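Local coordinates for phage-related protein (Bordetella bronchiseptica RB50, PDB 3BJQ) that is of uncharacterised function but probably serves as a shell-building coat protein of a phage, at residues P256-P261 with Y265-E270; K33-A38 with H125-I130. One frame throughout, in Å; residues are numbered along the deposited sequence.

How the contacts relate
Contact 2 (33-38 with 125-130) closes before contact 1 (256-261 with 265-270) opens along the chain, yet their centres lie only about 11 Å apart. They meet in one mixed sheet, where strand 37-40 runs parallel to strand 264-269. T266 N probably bonds to P36 O, just ahead of strand 37-40, and T266 OG1 probably bonds to F35 O. Contact 2 ties the link leading into strand 37-40 to the end of the long helix 105-131, close to the centre of the chain; contact 1 lays the loop before strand 264-269 across that strand. Together they connect helix, sheet and loop, a long helix beside a sheet being consistent with the HK97-like fold of phage coat proteins.

Contact 1 of 2, residues P256-P261 with Y265-E270; sequences PSVEEP and YTYQIE
Y265 lays its ring beneath the turn made by 256-261, so that the CA of V258 sits over one face, 4.0 Å from the ring centroid and 17° off the normal, a CH-pi contact. The ring lies flat against backbone here, while P256 CB touches its edge at CE1. At the far end the phenol OH gives a very short hydrogen bond of 2.5 Å to the carbonyl O of E260, which lies in the ring plane. Water 1 fixes the same hydroxyl from another quarter: it accepts from S257 N and donates both to Y265 OH and to E260 OE1. The turn from S257 to E260 is type I, and S257 OG takes the amide of E259 in an ST turn.

Y267 meets V258 differently. The two side chains cross at about a right angle, and V258 CG1, anti to its carbonyl carbon (chi1 -58°), comes down obliquely 3.5 Å from Y267 CE1. Water 2 links their polar groups, donating to V258 O and accepting from Y267 OH, which also bonds to L48 N. E260 carries its carboxylate on to Y58 and N253.

V258 also packs on L95 of a second subunit, whose R110 bonds to P256 O. Within the chain, strand 264-269 is flanked in its sheet by strands 37-40 and 286-299; V258 packs on A38 and V40 of the former, and P261 on F55 and Y58 of helix 52-58.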
loop_
_atom_site.group_PDB
_atom_site.type_symbol
_atom_site.label_atom_id
_atom_site.label_comp_id
_atom_site.label_asym_id
_atom_site.label_seq_id
_atom_site.Cartn_x
_atom_site.Cartn_y
_atom_site.Cartn_z
ATOM N N PRO E 256 27.038 -7.214 -16.864
ATOM C CA PRO E 256 27.996 -7.577 -17.905
ATOM C C PRO E 256 27.395 -7.505 -19.306
ATOM O O PRO E 256 26.228 -7.828 -19.499
ATOM C CB PRO E 256 28.386 -9.011 -17.557
ATOM C CG PRO E 256 28.008 -9.201 -16.113
ATOM C CD PRO E 256 26.817 -8.301 -15.894
ATOM N N SER E 257 28.198 -7.041 -20.245
ATOM C CA SER E 257 27.794 -6.849 -21.639
ATOM C C SER E 257 28.803 -7.472 -22.574
ATOM O O SER E 257 29.971 -7.128 -22.477
ATOM C CB SER E 257 27.748 -5.352 -21.941
ATOM O OG SER E 257 27.587 -5.130 -23.315
ATOM N N VAL E 258 28.355 -8.319 -23.527
ATOM C CA VAL E 258 29.268 -8.963 -24.483
ATOM C C VAL E 258 30.059 -7.965 -25.363
ATOM O O VAL E 258 31.022 -8.339 -26.027
ATOM C CB VAL E 258 28.532 -9.998 -25.409
ATOM C CG1 VAL E 258 27.856 -11.051 -24.585
ATOM C CG2 VAL E 258 27.519 -9.300 -26.363
ATOM N N GLU E 259 29.644 -6.698 -25.354
ATOM C CA GLU E 259 30.233 -5.658 -26.180
ATOM C C GLU E 259 31.388 -4.909 -25.494
ATOM O O GLU E 259 32.108 -4.145 -26.132
ATOM C CB GLU E 259 29.137 -4.660 -26.559
ATOM C CG GLU E 259 27.947 -5.293 -27.291
ATOM C CD GLU E 259 26.897 -4.260 -27.696
ATOM O OE1 GLU E 259 25.865 -4.158 -27.001
ATOM O OE2 GLU E 259 27.102 -3.545 -28.707
ATOM N N GLU E 260 31.544 -5.116 -24.193
ATOM C CA GLU E 260 32.542 -4.411 -23.418
ATOM C C GLU E 260 33.819 -5.255 -23.314
ATOM O O GLU E 260 33.736 -6.445 -22.977
ATOM C CB GLU E 260 31.993 -4.097 -22.030
ATOM C CG GLU E 260 33.028 -3.556 -21.094
ATOM C CD GLU E 260 32.431 -3.139 -19.770
ATOM O OE1 GLU E 260 31.453 -3.787 -19.323
ATOM O OE2 GLU E 260 32.948 -2.164 -19.187
ATOM N N PRO E 261 34.982 -4.670 -23.683
ATOM C CA PRO E 261 36.265 -5.360 -23.565
ATOM C C PRO E 261 36.516 -6.044 -22.229
ATOM O O PRO E 261 36.482 -5.412 -21.148
ATOM C CB PRO E 261 37.281 -4.278 -23.896
ATOM C CG PRO E 261 36.596 -3.413 -24.834
ATOM C CD PRO E 261 35.153 -3.383 -24.380
ATOM N N TYR E 265 33.193 -14.060 -21.606
ATOM C CA TYR E 265 31.805 -13.958 -21.187
ATOM C C TYR E 265 31.147 -15.308 -21.326
ATOM O O TYR E 265 31.568 -16.115 -22.140
ATOM C CB TYR E 265 31.028 -12.987 -22.104
ATOM C CG TYR E 265 31.408 -11.554 -21.867
ATOM C CD1 TYR E 265 30.987 -10.900 -20.714
ATOM C CD2 TYR E 265 32.229 -10.865 -22.766
ATOM C CE1 TYR E 265 31.372 -9.574 -20.467
ATOM C CE2 TYR E 265 32.615 -9.529 -22.527
ATOM C CZ TYR E 265 32.188 -8.902 -21.387
ATOM O OH TYR E 265 32.564 -7.591 -21.128
ATOM N N THR E 266 30.115 -15.532 -20.526
ATOM C CA THR E 266 29.204 -16.646 -20.745
ATOM C C THR E 266 28.046 -16.049 -21.586
ATOM O O THR E 266 27.235 -15.269 -21.101
ATOM C CB THR E 266 28.735 -17.322 -19.406
ATOM O OG1 THR E 266 29.851 -17.966 -18.745
ATOM C CG2 THR E 266 27.649 -18.341 -19.648
ATOM N N TYR E 267 28.048 -16.344 -22.878
ATOM C CA TYR E 267 26.981 -15.906 -23.785
ATOM C C TYR E 267 25.747 -16.669 -23.350
ATOM O O TYR E 267 25.751 -17.905 -23.383
ATOM C CB TYR E 267 27.360 -16.237 -25.252
ATOM C CG TYR E 267 28.262 -15.212 -25.930
ATOM C CD1 TYR E 267 29.192 -14.467 -25.201
ATOM C CD2 TYR E 267 28.217 -15.020 -27.286
ATOM C CE1 TYR E 267 30.015 -13.535 -25.805
ATOM C CE2 TYR E 267 29.063 -14.088 -27.912
ATOM C CZ TYR E 267 29.938 -13.343 -27.162
ATOM O OH TYR E 267 30.762 -12.427 -27.764
ATOM N N GLN E 268 24.702 -15.962 -22.921
ATOM C CA GLN E 268 23.542 -16.618 -22.353
ATOM C C GLN E 268 22.275 -16.046 -22.915
ATOM O O GLN E 268 22.109 -14.840 -22.969
ATOM C CB GLN E 268 23.517 -16.484 -20.830
ATOM C CG GLN E 268 22.422 -17.331 -20.187
ATOM C CD GLN E 268 22.749 -17.734 -18.767
ATOM O OE1 GLN E 268 23.753 -18.407 -18.524
ATOM N NE2 GLN E 268 21.900 -17.334 -17.820
ATOM N N ILE E 269 21.365 -16.917 -23.338
ATOM C CA ILE E 269 20.120 -16.426 -23.921
ATOM C C ILE E 269 19.379 -15.529 -22.932
ATOM O O ILE E 269 19.232 -15.875 -21.769
ATOM C CB ILE E 269 19.206 -17.574 -24.374
ATOM C CG1 ILE E 269 19.900 -18.384 -25.468
ATOM C CG2 ILE E 269 17.895 -17.015 -24.847
ATOM C CD1 ILE E 269 20.243 -17.584 -26.754
ATOM N N GLU E 270 18.901 -14.382 -23.410
ATOM C CA GLU E 270 18.266 -13.392 -22.541
ATOM C C GLU E 270 17.075 -14.009 -21.798
ATOM O O GLU E 270 16.259 -14.700 -22.383
ATOM C CB GLU E 270 17.816 -12.179 -23.354
ATOM C CG GLU E 270 17.450 -10.962 -22.510
ATOM C CD GLU E 270 17.066 -9.737 -23.351
ATOM O OE1 GLU E 270 16.884 -9.871 -24.597
ATOM O OE2 GLU E 270 16.949 -8.633 -22.756
HETATM O O HOH W 1 30.902 -6.340 -19.247
HETATM O O HOH W 2 32.237 -10.657 -26.390
#

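Contact 2 of 2, residues K33-A38 with H125-I130; sequences KLFPVA and HECAQI
A cysteine sulfur set against a phenylalanine ring marks this contact: C127 SG comes within 3.5 Å of F35 CD1 and lies 4.4 Å from the ring centroid, 45° off the normal. That is an oblique sulfur-aromatic approach. The sulfur leans on the CD1 side of the ring, near where it joins CB, and C127 CB follows just behind, 3.7 Å from F35 CD1. The backbone of C127 comes close too, with its carbonyl O 3.6 Å from F35 CE1.

About one helical turn further on, I130 takes the outer end of the ring. Its methyl CG2 rests 3.9 Å from F35 CZ, again obliquely, and CB is almost as close to the same carbon. Standing anti to the backbone N of I130, the CG2 branch is the one turned to F35. The contact runs the length of the phenylalanine: sulfur near the root, methyl at the outer end. F35 points its CB toward the helix, and a chi1 of -64° places the ring beside its own backbone N. The nearest CA atoms, those of F35 and C127, are 7.2 Å apart, and the side chains fill the distance.

Other residues complete this largely apolar packing. F263 meets the F35 ring edge-to-face, and A131, the last residue of helix 105-131, touches it as well. F35 itself sits in the short link between helix 31-34 and strand 37-40, and P297 of strand 286-299 packs against F35, C127 and I130 alike, seating the end of the long helix against the sheet.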
loop_
_atom_site.group_PDB
_atom_site.type_symbol
_atom_site.label_atom_id
_atom_site.label_comp_id
_atom_site.label_asym_id
_atom_site.label_seq_id
_atom_site.Cartn_x
_atom_site.Cartn_y
_atom_site.Cartn_z
ATOM N N LYS E 33 33.485 -16.273 -12.708
ATOM C CA LYS E 33 34.438 -15.232 -12.293
ATOM C C LYS E 33 35.428 -14.919 -13.410
ATOM O O LYS E 33 36.077 -13.874 -13.387
ATOM C CB LYS E 33 35.198 -15.668 -11.046
ATOM C CG LYS E 33 34.339 -15.752 -9.764
ATOM C CD LYS E 33 34.037 -14.387 -9.222
ATOM C CE LYS E 33 33.101 -14.480 -8.028
ATOM N NZ LYS E 33 33.384 -13.425 -6.987
ATOM N N LEU E 34 35.568 -15.846 -14.351
ATOM C CA LEU E 34 36.389 -15.666 -15.547
ATOM C C LEU E 34 35.507 -15.303 -16.744
ATOM O O LEU E 34 35.930 -14.548 -17.612
ATOM C CB LEU E 34 37.163 -16.949 -15.884
ATOM C CG LEU E 34 38.360 -17.326 -15.005
ATOM C CD1 LEU E 34 37.899 -17.813 -13.633
ATOM C CD2 LEU E 34 39.193 -18.378 -15.710
ATOM N N PHE E 35 34.285 -15.842 -16.758
ATOM C CA PHE E 35 33.359 -15.687 -17.869
ATOM C C PHE E 35 32.008 -15.222 -17.373
ATOM O O PHE E 35 31.043 -16.019 -17.370
ATOM C CB PHE E 35 33.170 -17.044 -18.555
ATOM C CG PHE E 35 34.410 -17.604 -19.192
ATOM C CD1 PHE E 35 35.265 -18.423 -18.481
ATOM C CD2 PHE E 35 34.688 -17.366 -20.522
ATOM C CE1 PHE E 35 36.384 -18.964 -19.078
ATOM C CE2 PHE E 35 35.808 -17.897 -21.128
ATOM C CZ PHE E 35 36.661 -18.703 -20.401
ATOM N N PRO E 36 31.892 -13.931 -16.982
ATOM C CA PRO E 36 30.617 -13.446 -16.474
ATOM C C PRO E 36 29.456 -13.595 -17.446
ATOM O O PRO E 36 29.617 -13.475 -18.662
ATOM C CB PRO E 36 30.900 -11.965 -16.173
ATOM C CG PRO E 36 32.309 -11.925 -15.945
ATOM C CD PRO E 36 32.885 -12.855 -16.962
ATOM N N VAL E 37 28.286 -13.867 -16.893
ATOM C CA VAL E 37 27.088 -14.057 -17.679
ATOM C C VAL E 37 26.581 -12.743 -18.291
ATOM O O VAL E 37 26.390 -11.751 -17.606
ATOM C CB VAL E 37 25.982 -14.796 -16.874
ATOM C CG1 VAL E 37 24.720 -14.952 -17.718
ATOM C CG2 VAL E 37 26.488 -16.156 -16.422
ATOM N N ALA E 38 26.414 -12.753 -19.613
ATOM C CA ALA E 38 26.006 -11.588 -20.342
ATOM C C ALA E 38 24.962 -12.037 -21.369
ATOM O O ALA E 38 25.126 -13.099 -21.969
ATOM C CB ALA E 38 27.205 -10.993 -21.030
ATOM N N HIS E 125 33.120 -26.885 -16.258
ATOM C CA HIS E 125 34.025 -27.649 -17.094
ATOM C C HIS E 125 34.310 -26.958 -18.450
ATOM O O HIS E 125 35.447 -26.936 -18.931
ATOM C CB HIS E 125 33.456 -29.050 -17.315
ATOM C CG HIS E 125 34.404 -29.951 -18.044
ATOM N ND1 HIS E 125 34.560 -29.914 -19.414
ATOM C CD2 HIS E 125 35.294 -30.864 -17.587
ATOM C CE1 HIS E 125 35.485 -30.790 -19.773
ATOM N NE2 HIS E 125 35.951 -31.375 -18.682
ATOM N N GLU E 126 33.285 -26.382 -19.068
ATOM C CA GLU E 126 33.490 -25.663 -20.333
ATOM C C GLU E 126 34.344 -24.405 -20.178
ATOM O O GLU E 126 35.072 -24.031 -21.075
ATOM C CB GLU E 126 32.174 -25.333 -21.030
ATOM C CG GLU E 126 31.970 -26.209 -22.261
ATOM C CD GLU E 126 33.247 -26.246 -23.151
ATOM O OE1 GLU E 126 33.803 -25.159 -23.462
ATOM O OE2 GLU E 126 33.712 -27.360 -23.495
ATOM N N CYS E 127 34.235 -23.753 -19.038
ATOM C CA CYS E 127 35.059 -22.602 -18.753
ATOM C C CYS E 127 36.538 -23.001 -18.625
ATOM O O CYS E 127 37.421 -22.361 -19.209
ATOM C CB CYS E 127 34.589 -21.938 -17.471
ATOM S SG CYS E 127 33.027 -21.047 -17.649
ATOM N N ALA E 128 36.792 -24.046 -17.840
ATOM C CA ALA E 128 38.136 -24.550 -17.643
ATOM C C ALA E 128 38.715 -24.979 -18.977
ATOM O O ALA E 128 39.895 -24.752 -19.246
ATOM C CB ALA E 128 38.143 -25.724 -16.640
ATOM N N GLN E 129 37.873 -25.591 -19.813
ATOM C CA GLN E 129 38.294 -26.143 -21.100
ATOM C C GLN E 129 38.792 -25.046 -22.046
ATOM O O GLN E 129 39.708 -25.289 -22.841
ATOM C CB GLN E 129 37.120 -26.944 -21.689
ATOM C CG GLN E 129 37.435 -27.892 -22.829
ATOM C CD GLN E 129 38.303 -29.073 -22.413
ATOM O OE1 GLN E 129 38.524 -29.317 -21.222
ATOM N NE2 GLN E 129 38.794 -29.819 -23.401
ATOM N N ILE E 130 38.233 -23.837 -21.911
ATOM C CA ILE E 130 38.620 -22.692 -22.716
ATOM C C ILE E 130 39.785 -21.937 -22.105
ATOM O O ILE E 130 40.796 -21.739 -22.769
ATOM C CB ILE E 130 37.448 -21.702 -22.901
ATOM C CG1 ILE E 130 36.339 -22.326 -23.748
ATOM C CG2 ILE E 130 37.927 -20.450 -23.591
ATOM C CD1 ILE E 130 35.105 -21.505 -23.730
#